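Local coordinates for protein D-xylonate dehydratase (Caulobacter crescentus, PDB 5OYN) that uses a [2Fe-2S] cluster and magnesium to dehydrate D-xylonate to 2-dehydro-3-deoxy-D-arabinonate in D-xylose degradation, and also dehydrates D-gluconate, at residues Phe399-Lys405 / Ser506-Pro512; Ile456-Ala462 / Leu490-Gly496. All blocks are in the same frame, centred on the assembly; numbering follows the deposited sequence.

Contact 1: residues Phe399-Lys405 / Ser506-Pro512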
# COMPACT_ATOMS: atom_id res chain seq x y z
N PHE A 399 4.82 50.56 13.24
CA PHE A 399 3.81 49.60 12.83
C PHE A 399 2.63 49.77 13.77
O PHE A 399 2.80 50.10 14.95
CB PHE A 399 4.32 48.16 12.89
CG PHE A 399 5.11 47.85 14.13
CD1 PHE A 399 4.46 47.57 15.33
CD2 PHE A 399 6.50 47.85 14.10
CE1 PHE A 399 5.18 47.31 16.48
CE2 PHE A 399 7.22 47.59 15.25
CZ PHE A 399 6.56 47.32 16.45
N ASP A 400 1.43 49.54 13.23
CA ASP A 400 0.24 49.63 14.06
C ASP A 400 0.02 48.39 14.91
O ASP A 400 -0.67 48.47 15.93
CB ASP A 400 -0.99 49.90 13.19
CG ASP A 400 -0.81 51.12 12.29
OD1 ASP A 400 -0.09 52.08 12.69
OD2 ASP A 400 -1.41 51.11 11.18
N PHE A 401 0.60 47.26 14.52
CA PHE A 401 0.44 46.00 15.24
C PHE A 401 1.69 45.15 15.05
O PHE A 401 2.27 45.12 13.96
CB PHE A 401 -0.81 45.24 14.77
CG PHE A 401 -0.94 43.85 15.34
CD1 PHE A 401 -1.70 43.63 16.48
CD2 PHE A 401 -0.33 42.76 14.73
CE1 PHE A 401 -1.83 42.36 17.02
CE2 PHE A 401 -0.45 41.48 15.26
CZ PHE A 401 -1.20 41.28 16.41
N ALA A 402 2.09 44.48 16.12
CA ALA A 402 3.12 43.45 16.11
C ALA A 402 2.99 42.72 17.43
O ALA A 402 2.33 43.21 18.35
CB ALA A 402 4.53 44.02 15.93
N ILE A 403 3.61 41.54 17.52
CA ILE A 403 3.59 40.77 18.76
C ILE A 403 5.00 40.36 19.12
O ILE A 403 5.87 40.20 18.24
CB ILE A 403 2.67 39.53 18.66
CG1 ILE A 403 3.04 38.68 17.45
CG2 ILE A 403 1.21 39.95 18.59
CD1 ILE A 403 2.33 37.36 17.43
N MET A 404 5.24 40.18 20.42
CA MET A 404 6.53 39.79 20.94
C MET A 404 6.40 38.46 21.65
O MET A 404 5.42 38.22 22.35
CB MET A 404 7.08 40.85 21.90
CG MET A 404 8.58 40.79 22.12
SD MET A 404 9.00 41.45 23.74
CE MET A 404 10.76 41.14 23.85
N LYS A 405 7.39 37.57 21.46
CA LYS A 405 7.33 36.25 22.08
C LYS A 405 7.76 36.39 23.53
O LYS A 405 8.94 36.31 23.87
CB LYS A 405 8.19 35.24 21.33
CG LYS A 405 7.65 33.80 21.45
CD LYS A 405 8.27 32.80 20.45
CE LYS A 405 8.06 31.35 20.93
NZ LYS A 405 8.21 30.29 19.87
N SER A 506 11.40 37.85 19.83
CA SER A 506 11.37 38.83 18.76
C SER A 506 10.06 39.60 18.76
O SER A 506 9.05 39.16 19.31
CB SER A 506 11.56 38.16 17.40
OG SER A 506 12.79 37.48 17.31
N ILE A 507 10.09 40.77 18.12
CA ILE A 507 8.90 41.53 17.79
C ILE A 507 8.56 41.23 16.33
O ILE A 507 9.34 41.54 15.43
CB ILE A 507 9.10 43.03 18.04
CG1 ILE A 507 9.17 43.30 19.53
CG2 ILE A 507 7.95 43.84 17.44
CD1 ILE A 507 10.32 44.18 19.93
N LEU A 508 7.39 40.64 16.11
CA LEU A 508 7.11 39.91 14.88
C LEU A 508 5.82 40.37 14.25
O LEU A 508 4.96 40.96 14.90
CB LEU A 508 7.00 38.40 15.13
CG LEU A 508 8.27 37.75 15.62
CD1 LEU A 508 7.96 36.96 16.86
CD2 LEU A 508 8.79 36.86 14.53
N ASN A 509 5.68 40.02 12.96
CA ASN A 509 4.44 40.17 12.20
C ASN A 509 4.03 41.63 12.07
O ASN A 509 2.83 41.95 12.04
CB ASN A 509 3.30 39.35 12.82
CG ASN A 509 3.66 37.88 13.03
OD1 ASN A 509 4.62 37.37 12.45
ND2 ASN A 509 2.89 37.20 13.87
N ALA A 510 5.02 42.53 12.00
CA ALA A 510 4.74 43.96 12.06
C ALA A 510 3.90 44.37 10.86
O ALA A 510 4.32 44.20 9.71
CB ALA A 510 6.05 44.75 12.10
N SER A 511 2.72 44.91 11.13
CA SER A 511 1.79 45.37 10.11
C SER A 511 1.49 46.85 10.31
O SER A 511 1.33 47.30 11.46
CB SER A 511 0.49 44.56 10.14
OG SER A 511 0.76 43.19 10.37
N PRO A 512 1.42 47.64 9.23
CA PRO A 512 1.66 47.14 7.87
C PRO A 512 3.14 47.02 7.57
O PRO A 512 3.95 47.78 8.12
CB PRO A 512 0.99 48.19 6.97
CG PRO A 512 0.76 49.42 7.86
CD PRO A 512 1.21 49.10 9.25
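A twice-bulged antiparallel strand pair, F399-K405 against S506-P512, forms part of the buried beta core of the C-terminal region of this IlvD/Edd dehydratase. Two hydrogen-bonded pairs hold it together. In the first, F401 N reaches S511 O at 3.1 Å and S511 N reaches F401 O at 2.9 Å; in the second, I403 N meets L508 O at 3.0 Å and L508 N meets I403 O at 2.7 Å. K405 N adds a bond to S506 O (3.1 Å). Between the two pairs the register slips by one residue, because N509 and A510 together span the place of A402; N509 accommodates this with positive phi and psi. S511 OG closes back on N509 O at 2.9 Å. At the other bulge D400 and F401 both face S511, and D400 N makes a weak second bond to S511 O (2.9 Å).

On one face I507 is central: its CG2 lies 3.7 Å from A402 CB and 3.9 Å from F399 CZ, and its CG1 is 3.7 Å from M404 CG. F399 CD2 also packs on A510 CB (3.7 Å). F401, I403, L508 and S511 occupy the reverse face, where F401 and I403 touch Q290 of helix 289-299 and N509 ND2 hydrogen-bonds to Q290 OE1. The offset between D400-F401 and S511 is that of a classic beta bulge.

Contact 2: residues Ile456-Ala462 / Leu490-Gly496; sequences ILVIRGA and LPTLGDG
This is a parallel strand contact within a beta-alpha-beta unit, in which strand 455-460 leads through helix 480-484 to strand 492-494, which lies beside strand 455-460 in a mixed sheet and pairs on its other side with strand 507-511. The short axes approach to 4.7 Å at 17°, with L457 beside T492, V458 beside L493 and I459 beside G494 (CA to CA 4.9, 4.9 and 4.6 Å). Extended backbones exchange staggered bonds: L457 N to P491 O (3.0 Å), L493 N to L457 O (3.0 Å), I459 N to L493 O (3.1 Å) and a weak one from D495 N to I459 O (3.4 Å). V458 (chi1 t) sets its CG1 3.7 Å from CD2 of L493 (chi1 t), while L457 CD1 meets L490 CD1 at 4.1 Å. G494 leaves room for I459 CG2, and G496 for A462 CB, where a CB on either glycine would clash.

Past the strand, G461 turns the chain with phi 86° and psi 12°. D495, chi1 p, directs its carboxylate at the turn: OD2 accepts G461 N and OD1 accepts A462 N, both at 3.1 Å. R460 instead forms a salt bridge with D435. As S514 N also donates to D495 OD2, one buried carboxylate gathers three backbone amides, offsetting its charge and tying the turn to the neighbouring strand end.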
# COMPACT_ATOMS: atom_id res chain seq x y z
N ILE A 456 19.59 46.83 18.20
CA ILE A 456 18.41 46.00 17.93
C ILE A 456 18.40 45.66 16.44
O ILE A 456 18.41 46.57 15.59
CB ILE A 456 17.10 46.69 18.36
CG1 ILE A 456 15.89 45.92 17.84
CG2 ILE A 456 17.05 48.15 17.89
CD1 ILE A 456 14.60 46.29 18.52
N LEU A 457 18.41 44.37 16.13
CA LEU A 457 18.50 43.94 14.74
C LEU A 457 17.13 43.97 14.09
O LEU A 457 16.15 43.42 14.62
CB LEU A 457 19.13 42.55 14.65
CG LEU A 457 20.45 42.45 15.44
CD1 LEU A 457 20.87 41.00 15.62
CD2 LEU A 457 21.56 43.28 14.80
N VAL A 458 17.05 44.63 12.94
CA VAL A 458 15.78 44.91 12.28
C VAL A 458 15.88 44.38 10.86
O VAL A 458 16.90 44.56 10.19
CB VAL A 458 15.45 46.42 12.28
CG1 VAL A 458 14.21 46.71 11.46
CG2 VAL A 458 15.26 46.93 13.70
N ILE A 459 14.82 43.71 10.41
CA ILE A 459 14.75 43.17 9.07
C ILE A 459 13.42 43.60 8.46
O ILE A 459 12.40 43.62 9.15
CB ILE A 459 14.89 41.63 9.08
CG1 ILE A 459 14.86 41.07 7.65
CG2 ILE A 459 13.82 40.98 9.95
CD1 ILE A 459 15.62 39.77 7.50
N ARG A 460 13.45 43.98 7.18
CA ARG A 460 12.27 44.48 6.50
C ARG A 460 12.20 43.90 5.09
O ARG A 460 13.21 43.45 4.53
CB ARG A 460 12.24 46.02 6.43
CG ARG A 460 13.44 46.62 5.70
CD ARG A 460 13.08 47.90 4.95
NE ARG A 460 14.30 48.64 4.59
CZ ARG A 460 14.72 49.74 5.21
NH1 ARG A 460 14.02 50.25 6.21
NH2 ARG A 460 15.85 50.32 4.83
N GLY A 461 11.00 43.94 4.52
CA GLY A 461 10.73 43.34 3.23
C GLY A 461 10.36 41.88 3.29
O GLY A 461 10.32 41.22 2.23
N ALA A 462 10.08 41.35 4.48
CA ALA A 462 9.78 39.93 4.67
C ALA A 462 8.31 39.69 5.00
O ALA A 462 7.97 38.67 5.60
CB ALA A 462 10.68 39.34 5.76
N LEU A 490 20.46 39.50 20.89
CA LEU A 490 20.08 40.89 20.92
C LEU A 490 18.61 41.04 20.58
O LEU A 490 18.00 40.11 20.03
CB LEU A 490 20.94 41.73 19.96
CG LEU A 490 22.45 41.56 20.15
CD1 LEU A 490 23.19 41.99 18.89
CD2 LEU A 490 22.96 42.29 21.40
N PRO A 491 17.99 42.17 20.93
CA PRO A 491 16.59 42.37 20.57
C PRO A 491 16.41 42.34 19.06
O PRO A 491 17.31 42.69 18.30
CB PRO A 491 16.25 43.74 21.16
CG PRO A 491 17.54 44.31 21.64
CD PRO A 491 18.45 43.17 21.90
N THR A 492 15.24 41.88 18.64
CA THR A 492 14.98 41.57 17.24
C THR A 492 13.61 42.10 16.88
O THR A 492 12.68 42.07 17.70
CB THR A 492 15.07 40.06 16.96
OG1 THR A 492 14.54 39.32 18.07
CG2 THR A 492 16.52 39.63 16.73
N LEU A 493 13.49 42.59 15.65
CA LEU A 493 12.23 43.15 15.17
C LEU A 493 12.21 43.10 13.65
O LEU A 493 13.24 43.31 13.01
CB LEU A 493 12.05 44.58 15.68
CG LEU A 493 10.95 45.42 15.02
CD1 LEU A 493 10.27 46.24 16.07
CD2 LEU A 493 11.54 46.34 13.96
N GLY A 494 11.04 42.81 13.08
CA GLY A 494 10.91 42.78 11.64
C GLY A 494 9.46 42.63 11.22
O GLY A 494 8.58 42.35 12.05
N ASP A 495 9.22 42.83 9.92
CA ASP A 495 7.88 42.70 9.35
C ASP A 495 7.62 41.30 8.80
O ASP A 495 6.57 41.08 8.17
CB ASP A 495 7.64 43.76 8.26
CG ASP A 495 8.58 43.61 7.06
OD1 ASP A 495 9.59 42.88 7.17
OD2 ASP A 495 8.31 44.24 6.00
N GLY A 496 8.54 40.37 9.01
CA GLY A 496 8.33 38.97 8.73
C GLY A 496 8.02 38.17 9.98
O GLY A 496 7.57 38.72 11.00

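How the contacts relate
The centres of the two contacts lie 9 Å apart in the C-terminal family region, with contact 2 nested inside the chain loop that contact 1 closes. Strands 492-494 and 507-511 are consecutive and meet side by side: I507 N donates to T492 O at 2.9 Å, the hydroxyls S506 OG and T492 OG1 are hydrogen-bonded at 2.7 Å, and F399 CE2 packs on L493 CD1 at 3.4 Å. Backbone bonding thus continues from the mixed sheet of contact 2 into the antiparallel sheet of contact 1. The connection between the strands of contact 2 carries the magnesium ligand E472, whose side chain is about 8 Å from that of L508, so the joined strands run near the metal site without supplying a ligand from these segments.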